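Local coordinates for protein Cg9734-pa (Drosophila melanogaster, PDB 2BK9) that binds a heme whose iron is held between two histidines and, as a member of the globin family, probably binds and carries oxygen, at residues 25-30 against 114-119; 108-113 against 134-139. The protein carries 1 engineered substitution. One frame throughout, in Å; residues are numbered along the deposited sequence.

Contact 1 of 2, residues 25-30 against 114-119; sequences AAILTQ and LDVLTA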
loop_
_atom_site.group_PDB
_atom_site.type_symbol
_atom_site.label_atom_id
_atom_site.label_comp_id
_atom_site.label_asym_id
_atom_site.label_seq_id
_atom_site.Cartn_x
_atom_site.Cartn_y
_atom_site.Cartn_z
ATOM N N ALA A 25 -8.337 1.836 -6.833
ATOM C CA ALA A 25 -8.674 3.181 -7.281
ATOM C C ALA A 25 -9.069 4.066 -6.106
ATOM O O ALA A 25 -8.761 5.258 -6.116
ATOM C CB ALA A 25 -9.793 3.160 -8.272
ATOM N N ALA A 26 -9.706 3.499 -5.087
ATOM C CA ALA A 26 -10.039 4.290 -3.899
ATOM C C ALA A 26 -8.766 4.777 -3.207
ATOM O O ALA A 26 -8.660 5.927 -2.773
ATOM C CB ALA A 26 -10.917 3.500 -2.942
ATOM N N ILE A 27 -7.789 3.896 -3.073
ATOM C CA ILE A 27 -6.514 4.249 -2.502
ATOM C C ILE A 27 -5.840 5.333 -3.322
ATOM O O ILE A 27 -5.432 6.386 -2.797
ATOM C CB ILE A 27 -5.610 3.017 -2.360
ATOM C CG1 ILE A 27 -6.163 2.046 -1.327
ATOM C CG2 ILE A 27 -4.181 3.429 -2.062
ATOM C CD1 ILE A 27 -5.494 0.681 -1.300
ATOM N N LEU A 28 -5.685 5.096 -4.623
ATOM C CA LEU A 28 -4.859 6.007 -5.388
ATOM C C LEU A 28 -5.547 7.328 -5.695
ATOM O O LEU A 28 -4.898 8.368 -5.673
ATOM C CB LEU A 28 -4.342 5.216 -6.587
ATOM C CG LEU A 28 -3.085 5.649 -7.257
ATOM C CD1 LEU A 28 -1.886 5.675 -6.321
ATOM C CD2 LEU A 28 -2.801 4.808 -8.466
ATOM N N THR A 29 -6.852 7.327 -5.946
ATOM C CA THR A 29 -7.527 8.610 -6.073
ATOM C C THR A 29 -7.422 9.429 -4.781
ATOM O O THR A 29 -7.218 10.636 -4.854
ATOM C CB THR A 29 -8.984 8.531 -6.515
ATOM O OG1 THR A 29 -9.746 7.787 -5.566
ATOM C CG2 THR A 29 -9.135 7.963 -7.908
ATOM N N GLN A 30 -7.542 8.786 -3.619
ATOM C CA GLN A 30 -7.466 9.532 -2.375
ATOM C C GLN A 30 -6.059 10.100 -2.176
ATOM O O GLN A 30 -5.886 11.223 -1.723
ATOM C CB GLN A 30 -7.905 8.660 -1.172
ATOM C CG GLN A 30 -7.782 9.414 0.156
ATOM C CD GLN A 30 -8.131 8.701 1.455
ATOM O OE1 GLN A 30 -7.907 9.268 2.543
ATOM N NE2 GLN A 30 -8.717 7.519 1.406
ATOM N N LEU A 114 -4.747 2.779 5.033
ATOM C CA LEU A 114 -5.444 2.399 6.255
ATOM C C LEU A 114 -6.864 2.959 6.290
ATOM O O LEU A 114 -7.787 2.269 6.723
ATOM C CB LEU A 114 -4.626 2.827 7.470
ATOM C CG LEU A 114 -3.359 1.969 7.683
ATOM C CD1 LEU A 114 -2.437 2.650 8.669
ATOM C CD2 LEU A 114 -3.695 0.565 8.135
ATOM N N ASP A 115 -7.053 4.164 5.777
ATOM C CA ASP A 115 -8.363 4.753 5.691
ATOM C C ASP A 115 -9.290 3.911 4.789
ATOM O O ASP A 115 -10.434 3.629 5.135
ATOM C CB ASP A 115 -8.223 6.170 5.161
ATOM C CG ASP A 115 -9.481 6.857 5.029
ATOM O OD1 ASP A 115 -9.978 7.314 6.085
ATOM O OD2 ASP A 115 -10.086 6.954 3.921
ATOM N N VAL A 116 -8.796 3.536 3.618
ATOM C CA VAL A 116 -9.600 2.792 2.678
ATOM C C VAL A 116 -9.979 1.431 3.259
ATOM O O VAL A 116 -11.118 1.007 3.155
ATOM C CB VAL A 116 -8.894 2.667 1.343
ATOM C CG1 VAL A 116 -9.566 1.603 0.443
ATOM C CG2 VAL A 116 -8.847 4.013 0.637
ATOM N N LEU A 117 -9.030 0.716 3.849
ATOM C CA LEU A 117 -9.277 -0.608 4.388
ATOM C C LEU A 117 -10.230 -0.557 5.578
ATOM O O LEU A 117 -11.094 -1.430 5.729
ATOM C CB LEU A 117 -7.996 -1.293 4.746
ATOM C CG LEU A 117 -7.082 -1.530 3.529
ATOM C CD1 LEU A 117 -5.817 -2.238 4.002
ATOM C CD2 LEU A 117 -7.722 -2.297 2.369
ATOM N N THR A 118 -10.068 0.465 6.421
ATOM C CA THR A 118 -10.919 0.621 7.564
ATOM C C THR A 118 -12.371 0.743 7.121
ATOM O O THR A 118 -13.255 0.109 7.690
ATOM C CB THR A 118 -10.441 1.819 8.404
ATOM O OG1 THR A 118 -9.170 1.476 8.973
ATOM C CG2 THR A 118 -11.377 2.087 9.565
ATOM N N ALA A 119 -12.616 1.548 6.101
ATOM C CA ALA A 119 -13.961 1.700 5.584
ATOM C C ALA A 119 -14.422 0.442 4.884
ATOM O O ALA A 119 -15.529 -0.028 5.110
ATOM C CB ALA A 119 -14.038 2.907 4.687
#
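Val116 on helix 103-120 packs into the surface of helix 20-34 that carries Ala26, Ile27 and Gln30. Contact begins at the branch point, where Val116 CB lies 3.9 Å from Ile27 CG1. Both methyls pack on that same Ile27 carbon. Val116 CG1, anti to the backbone N (chi1 166°), is 3.9 Å from Ile27 CG1 and 4.1 Å from Ala26 CB. Val116 CG2, beside the backbone N, additionally meets polar atoms: it is 3.6 Å from Gln30 NE2 and 3.9 Å from the backbone N of Ile27. The side chains of Ile27 and Val116 cross at about a right angle.

Gln30 passes Val116 in the opposite direction with an extended chain and ends at Asp115. Gln30 NE2 donates to Asp115 OD2 over 2.9 Å, with an N-H...O angle of 152°. The donor meets that oxygen on its anti side and out of the carboxylate plane. The amide and carboxylate planes stand almost perpendicular, 87° apart. This single polar bond lies beside the apolar contact of Val116. The other end of the amide is also used: OE1 accepts from Arg34 NE, which helps to fix which way the amide is turned. An alanine in place of Gln30 would probably leave Asp115 OD2 without its amide donor, Arg34 NE without this acceptor, and Val116 CG2 with less cover.

The segment axes come within 9.4 Å and run in broadly opposite directions. Behind the contact, Ile27 continues toward the interior. By chain order these are the B and G helices, and their close packing is a hallmark of the globin fold.

Contact 2 of 2, residues 108-113 against 134-139; sequences QLKGVI and LVDHVY. With HEM (protoporphyrin IX containing Fe), chain B.
Lys110 lays its side chain alongside Val135 and Tyr139 and ends at Asp136. Its CG is anti to the backbone N (chi1 -177°), and the chain stays extended from there to NZ. The aliphatic part therefore serves as a long apolar arm. Lys110 CB lies 3.5 Å from Tyr139 CE2. Lys110 CG sits above the same ring, offset toward its rim, and also meets Val135 CG1 at 3.7 Å. Lys110 CD makes a CH-pi contact over the Tyr139 ring face, 4.1 Å from the centroid and 27° off the ring normal. The lysine and tyrosine side chains slide past each other in opposite directions.

At the tip, Lys110 NZ forms a salt bridge with Asp136 OD1. Asp136 CG lies beside its own backbone N, and the two side chains cross at about a right angle. The modelled NZ to OD1 length of 2.5 Å belongs to a weak hydrogen bond. OD1 of Asp136 is also only 2.7 Å from Lys110 CE. Both lengths are too short to be read closely, and the exact placing of NZ and OD1 is doubtful.

Tyr139 OH arrives near the backbone of the opposite helix and is hydrogen-bonded to Tyr106 O. The Lys110 N-H is close to this hydroxyl, but its angle is too poor for a bond. Tyr139 OH lies 4.0 Å from Leu109 CB. Leu109 CG is anti to its backbone N, and Leu109 CD2 comes within 3.6 Å of HEM CAB, in a vinyl group.

The segment axes are 11.3 Å apart at closest approach, a spacing bridged by the long Lys110 and Tyr139 side chains. The two helices are consecutive and nearly antiparallel. They correspond to the G and H helices of the globin fold, here paired beside a wall of the heme pocket.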
loop_
_atom_site.group_PDB
_atom_site.type_symbol
_atom_site.label_atom_id
_atom_site.label_comp_id
_atom_site.label_asym_id
_atom_site.label_seq_id
_atom_site.Cartn_x
_atom_site.Cartn_y
_atom_site.Cartn_z
ATOM N N GLN A 108 2.206 9.540 3.309
ATOM C CA GLN A 108 0.961 10.017 2.742
ATOM C C GLN A 108 0.100 8.830 2.276
ATOM O O GLN A 108 -1.089 8.731 2.587
ATOM C CB GLN A 108 1.249 10.987 1.576
ATOM C CG GLN A 108 1.739 12.333 2.026
ATOM C CD GLN A 108 2.274 13.177 0.884
ATOM O OE1 GLN A 108 2.546 12.675 -0.203
ATOM N NE2 GLN A 108 2.430 14.464 1.126
ATOM N N LEU A 109 0.701 7.900 1.538
ATOM C CA LEU A 109 -0.027 6.751 1.058
ATOM C C LEU A 109 -0.465 5.854 2.205
ATOM O O LEU A 109 -1.544 5.262 2.153
ATOM C CB LEU A 109 0.830 5.963 0.045
ATOM C CG LEU A 109 0.091 4.821 -0.645
ATOM C CD1 LEU A 109 -1.029 5.275 -1.523
ATOM C CD2 LEU A 109 1.040 3.958 -1.448
ATOM N N LYS A 110 0.371 5.751 3.217
ATOM C CA LYS A 110 0.098 4.854 4.349
ATOM C C LYS A 110 -1.242 5.180 5.000
ATOM O O LYS A 110 -2.072 4.301 5.261
ATOM C CB LYS A 110 1.213 4.983 5.391
ATOM C CG LYS A 110 1.158 4.103 6.598
ATOM C CD LYS A 110 2.329 4.488 7.580
ATOM C CE LYS A 110 2.725 3.408 8.551
ATOM N NZ LYS A 110 3.571 4.058 9.597
ATOM N N GLY A 111 -1.457 6.457 5.305
ATOM C CA GLY A 111 -2.671 6.831 5.951
ATOM C C GLY A 111 -3.873 6.597 5.081
ATOM O O GLY A 111 -4.933 6.225 5.550
ATOM N N VAL A 112 -3.707 6.761 3.780
ATOM C CA VAL A 112 -4.798 6.550 2.826
ATOM C C VAL A 112 -5.124 5.080 2.704
ATOM O O VAL A 112 -6.297 4.719 2.686
ATOM C CB VAL A 112 -4.411 7.136 1.500
ATOM C CG1 VAL A 112 -5.273 6.609 0.413
ATOM C CG2 VAL A 112 -4.351 8.681 1.558
ATOM N N ILE A 113 -4.129 4.207 2.662
ATOM C CA ILE A 113 -4.392 2.759 2.635
ATOM C C ILE A 113 -5.190 2.351 3.859
ATOM O O ILE A 113 -6.190 1.649 3.767
ATOM C CB ILE A 113 -3.059 1.978 2.579
ATOM C CG1 ILE A 113 -2.392 2.190 1.217
ATOM C CG2 ILE A 113 -3.294 0.498 2.848
ATOM C CD1 ILE A 113 -0.970 1.689 1.206
ATOM N N LEU A 134 0.723 -4.379 10.699
ATOM C CA LEU A 134 1.234 -4.959 9.482
ATOM C C LEU A 134 1.850 -3.890 8.590
ATOM O O LEU A 134 2.952 -4.034 8.083
ATOM C CB LEU A 134 0.134 -5.687 8.698
ATOM C CG LEU A 134 0.533 -6.183 7.303
ATOM C CD1 LEU A 134 1.639 -7.202 7.379
ATOM C CD2 LEU A 134 -0.682 -6.746 6.601
ATOM N N VAL A 135 1.118 -2.805 8.381
ATOM C CA VAL A 135 1.612 -1.769 7.528
ATOM C C VAL A 135 2.882 -1.126 8.085
ATOM O O VAL A 135 3.821 -0.828 7.325
ATOM C CB VAL A 135 0.497 -0.735 7.225
ATOM C CG1 VAL A 135 1.015 0.410 6.408
ATOM C CG2 VAL A 135 -0.636 -1.399 6.482
ATOM N N ASP A 136 2.932 -0.889 9.382
ATOM C CA ASP A 136 4.143 -0.348 9.960
ATOM C C ASP A 136 5.316 -1.275 9.787
ATOM O O ASP A 136 6.446 -0.835 9.556
ATOM C CB ASP A 136 3.934 -0.074 11.440
ATOM C CG ASP A 136 3.079 1.104 11.702
ATOM O OD1 ASP A 136 2.842 1.918 10.775
ATOM O OD2 ASP A 136 2.597 1.269 12.835
ATOM N N HIS A 137 5.102 -2.578 9.885
ATOM C CA HIS A 137 6.161 -3.541 9.650
ATOM C C HIS A 137 6.717 -3.424 8.275
ATOM O O HIS A 137 7.935 -3.342 8.060
ATOM C CB HIS A 137 5.701 -4.964 9.937
ATOM C CG HIS A 137 6.787 -5.962 9.784
ATOM N ND1 HIS A 137 7.705 -6.203 10.776
ATOM C CD2 HIS A 137 7.183 -6.683 8.713
ATOM C CE1 HIS A 137 8.569 -7.103 10.347
ATOM N NE2 HIS A 137 8.291 -7.400 9.090
ATOM N N VAL A 138 5.827 -3.412 7.285
ATOM C CA VAL A 138 6.329 -3.354 5.927
ATOM C C VAL A 138 6.988 -2.003 5.622
ATOM O O VAL A 138 7.945 -1.946 4.884
ATOM C CB VAL A 138 5.322 -3.836 4.854
ATOM C CG1 VAL A 138 4.820 -5.213 5.199
ATOM C CG2 VAL A 138 4.236 -2.924 4.700
ATOM N N TYR A 139 6.490 -0.939 6.220
ATOM C CA TYR A 139 7.135 0.389 6.077
ATOM C C TYR A 139 8.518 0.406 6.696
ATOM O O TYR A 139 9.413 1.094 6.170
ATOM C CB TYR A 139 6.254 1.486 6.662
ATOM C CG TYR A 139 5.348 2.067 5.627
ATOM C CD1 TYR A 139 4.553 1.280 4.783
ATOM C CD2 TYR A 139 5.279 3.424 5.433
ATOM C CE1 TYR A 139 3.738 1.797 3.809
ATOM C CE2 TYR A 139 4.443 3.960 4.420
ATOM C CZ TYR A 139 3.727 3.127 3.592
ATOM O OH TYR A 139 2.918 3.615 2.596
HETATM C CHA HEM B . 5.827 1.933 -9.998
HETATM C CHB HEM B . 4.221 -0.688 -6.299
HETATM C CHC HEM B . 3.844 3.324 -3.758
HETATM C CHD HEM B . 4.997 5.967 -7.557
HETATM C C1A HEM B . 5.490 0.883 -9.184
HETATM C C2A HEM B . 5.699 -0.530 -9.503
HETATM C C3A HEM B . 5.271 -1.285 -8.466
HETATM C C4A HEM B . 4.754 -0.351 -7.508
HETATM C CMA HEM B . 5.254 -2.811 -8.252
HETATM C CAA HEM B . 6.326 -1.017 -10.815
HETATM C CBA HEM B . 7.843 -0.835 -10.790
HETATM C CGA HEM B . 8.346 -1.216 -12.158
HETATM O O1A HEM B . 8.245 -0.386 -13.109
HETATM O O2A HEM B . 8.855 -2.340 -12.299
HETATM C C1B HEM B . 3.916 0.185 -5.281
HETATM C C2B HEM B . 3.529 -0.225 -3.961
HETATM C C3B HEM B . 3.425 0.910 -3.245
HETATM C C4B HEM B . 3.799 2.011 -4.080
HETATM C CMB HEM B . 3.288 -1.649 -3.544
HETATM C CAB HEM B . 3.126 1.065 -1.803
HETATM C CBB HEM B . 2.330 0.287 -1.093
HETATM C C1C HEM B . 4.127 4.401 -4.540
HETATM C C2C HEM B . 4.149 5.801 -4.131
HETATM C C3C HEM B . 4.408 6.549 -5.203
HETATM C C4C HEM B . 4.599 5.641 -6.305
HETATM C CMC HEM B . 3.924 6.272 -2.696
HETATM C CAC HEM B . 4.489 8.053 -5.205
HETATM C CBC HEM B . 4.232 8.868 -6.206
HETATM C C1D HEM B . 5.307 5.123 -8.570
HETATM C C2D HEM B . 5.817 5.511 -9.816
HETATM C C3D HEM B . 6.055 4.322 -10.559
HETATM C C4D HEM B . 5.687 3.252 -9.670
HETATM C CMD HEM B . 6.013 6.936 -10.301
HETATM C CAD HEM B . 6.606 4.252 -11.958
HETATM C CBD HEM B . 5.537 4.440 -12.989
HETATM C CGD HEM B . 6.045 4.405 -14.396
HETATM O O1D HEM B . 5.266 4.709 -15.330
HETATM O O2D HEM B . 7.240 4.064 -14.603
HETATM N NA HEM B . 4.943 0.962 -7.947
HETATM N NB HEM B . 4.079 1.574 -5.347
HETATM N NC HEM B . 4.412 4.333 -5.879
HETATM N ND HEM B . 5.246 3.749 -8.488
HETATM FE FE HEM B . 4.647 2.647 -6.946
#

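In the fold
Contacts 1 and 2 share helix 103-120. Its 114-119 end packs on helix 20-34, and its 108-113 part packs on helix 125-143. Their centres lie about 11 Å apart, and the contacts touch directly: Ile27 CG2 is 3.7 Å from Leu109 CD1 and 3.9 Å from Ile113 CG1. Gln30 CD also rests on Val112 CG1 at 3.7 Å. Contact 2 reaches the heme pocket through Leu109. Its side chain is near those of the two axial ligands, about 6 Å from His61 and about 7 Å from His96. In contact 1, the Ile27 side chain stays about 7 Å from the heme.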